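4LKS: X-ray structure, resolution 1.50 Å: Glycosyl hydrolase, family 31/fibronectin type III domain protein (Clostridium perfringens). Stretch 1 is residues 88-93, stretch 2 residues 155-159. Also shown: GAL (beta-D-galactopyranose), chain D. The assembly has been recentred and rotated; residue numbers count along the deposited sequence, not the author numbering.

Stretch 1 (88-93) RNGHVT
Stretch 2 155-159: KYASA

Contact between a type II beta turn running into a strand (88-93) and a loop running into a strand (155-159) of the same chain; the two bury 287 Å² between them, and the nearest CA atoms are those of Gly 90 and Ala 157, 3.8 Å apart. Arg 88 (phi/psi -84/-6, chi1 p) opens the turn, which its O closes by accepting a hydrogen bond from His 91 N at 3.0 Å; its NE makes a weak bond of 3.4 Å to Asn 89 OD1. Asn 89 (-64/110, chi1 m, -83°) points its CB sideways. Asn 89 O accepts a 2.7 Å hydrogen bond from Ser 158 OG, with Ser 158 chi1 in the p well (59°). Asn 89 ND2 bonds GAL O4 at 3.1 Å and, weakly, GAL O5 at 3.0 Å. Tyr 156 (-139/156, chi1 p, 41°) adds to this sugar site, its CZ 3.6 Å from GAL C6. Gly 90 (98/3) is buried and has 62 Å² covered by stretch 2, with its N at the edge of the Tyr 156 ring. A CB here would point toward stretch 2 and clash with Ser 158 OG and Ala 157 C, and at 98/3 it would also be jammed against Asn 89 O, which by itself calls for glycine. Gly 90 CA makes a CA-H...O contact with Tyr 156 O at 3.4 Å (159° at H). Gly 90 O accepts the backbone hydrogen bond from Ser 158 N (2.8 Å, 155°) and also meets Ala 157 CA at 3.4 Å in a second CA-H...O contact. His 91 (-53/123, chi1 m) turns its CB away. Val 92 (-85/128, chi1 t) begins the strand and packs CG2 4.1 Å from Ala 157 CB, a small apolar contact beside the polar pairing. Thr 93 (-113/-19, chi1 p) is out of reach of stretch 2. Across from the turn, Ala 157 (-123/153) and Ser 158 (-140/163) are extended.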

# COMPACT_ATOMS: atom_id res chain seq x y z
N ARG A 88 14.23 -5.46 2.89
CA ARG A 88 13.92 -4.35 2.00
C ARG A 88 13.24 -4.83 0.73
O ARG A 88 12.81 -4.02 -0.10
CB ARG A 88 15.20 -3.61 1.63
CG ARG A 88 16.32 -4.50 1.07
CD ARG A 88 16.39 -4.48 -0.46
NE ARG A 88 17.41 -5.41 -0.96
CZ ARG A 88 18.55 -5.04 -1.54
NH1 ARG A 88 18.83 -3.75 -1.71
NH2 ARG A 88 19.41 -5.95 -1.95
N ASN A 89 13.13 -6.15 0.58
CA ASN A 89 12.60 -6.69 -0.66
C ASN A 89 11.14 -6.30 -0.90
O ASN A 89 10.22 -6.74 -0.20
CB ASN A 89 12.78 -8.21 -0.73
CG ASN A 89 14.16 -8.60 -1.22
OD1 ASN A 89 15.02 -7.75 -1.43
ND2 ASN A 89 14.38 -9.90 -1.39
N GLY A 90 10.97 -5.44 -1.91
CA GLY A 90 9.65 -4.97 -2.30
C GLY A 90 9.28 -3.62 -1.74
O GLY A 90 8.16 -3.18 -1.97
N HIS A 91 10.18 -2.96 -1.01
CA HIS A 91 9.92 -1.60 -0.51
C HIS A 91 9.48 -0.68 -1.64
O HIS A 91 10.20 -0.52 -2.63
CB HIS A 91 11.15 -1.01 0.17
CG HIS A 91 11.37 -1.49 1.57
ND1 HIS A 91 12.18 -0.82 2.46
CD2 HIS A 91 10.87 -2.55 2.25
CE1 HIS A 91 12.16 -1.44 3.63
NE2 HIS A 91 11.38 -2.50 3.52
N VAL A 92 8.31 -0.07 -1.50
CA VAL A 92 7.76 0.76 -2.57
C VAL A 92 8.33 2.18 -2.48
O VAL A 92 8.28 2.81 -1.42
CB VAL A 92 6.23 0.80 -2.50
CG1 VAL A 92 5.68 1.79 -3.51
CG2 VAL A 92 5.65 -0.61 -2.73
N THR A 93 8.87 2.68 -3.59
CA THR A 93 9.45 4.03 -3.58
C THR A 93 8.70 5.04 -4.45
O THR A 93 8.86 6.24 -4.28
CB THR A 93 10.96 4.03 -3.96
OG1 THR A 93 11.09 3.83 -5.37
CG2 THR A 93 11.70 2.93 -3.21
N LYS A 155 11.13 -4.66 -9.61
CA LYS A 155 10.54 -5.88 -10.15
C LYS A 155 9.35 -6.38 -9.34
O LYS A 155 8.39 -6.89 -9.90
CB LYS A 155 11.59 -7.00 -10.26
CG LYS A 155 11.21 -8.07 -11.29
CD LYS A 155 10.75 -9.35 -10.62
CE LYS A 155 11.79 -10.45 -10.77
NZ LYS A 155 13.12 -10.05 -10.22
N TYR A 156 9.43 -6.26 -8.02
CA TYR A 156 8.37 -6.76 -7.14
C TYR A 156 8.09 -5.78 -6.01
O TYR A 156 8.96 -4.97 -5.65
CB TYR A 156 8.73 -8.15 -6.58
CG TYR A 156 10.18 -8.30 -6.17
CD1 TYR A 156 10.63 -7.83 -4.94
CD2 TYR A 156 11.10 -8.91 -7.01
CE1 TYR A 156 11.96 -7.97 -4.57
CE2 TYR A 156 12.42 -9.04 -6.65
CZ TYR A 156 12.85 -8.58 -5.43
OH TYR A 156 14.18 -8.73 -5.10
N ALA A 157 6.88 -5.85 -5.46
CA ALA A 157 6.47 -4.95 -4.39
C ALA A 157 6.03 -5.77 -3.19
O ALA A 157 5.56 -6.90 -3.32
CB ALA A 157 5.32 -4.10 -4.85
N SER A 158 6.16 -5.17 -2.01
CA SER A 158 5.60 -5.77 -0.80
C SER A 158 5.00 -4.68 0.07
O SER A 158 5.27 -3.50 -0.13
CB SER A 158 6.66 -6.56 -0.03
OG SER A 158 7.75 -5.74 0.35
N ALA A 159 4.17 -5.09 1.01
CA ALA A 159 3.58 -4.15 1.96
C ALA A 159 3.22 -4.94 3.18
O ALA A 159 2.56 -5.97 3.07
CB ALA A 159 2.33 -3.53 1.37
C1 GAL D . 13.66 -13.52 -0.87
C2 GAL D . 12.48 -13.07 0.01
C3 GAL D . 11.17 -13.15 -0.76
C4 GAL D . 11.29 -12.29 -2.04
C5 GAL D . 12.47 -12.78 -2.85
C6 GAL D . 12.76 -11.93 -4.09
O1 GAL D . 14.88 -13.34 -0.20
O2 GAL D . 12.33 -13.89 1.18
O3 GAL D . 10.10 -12.63 0.02
O4 GAL D . 11.52 -10.93 -1.68
O5 GAL D . 13.69 -12.74 -2.07
O6 GAL D . 13.83 -12.48 -4.85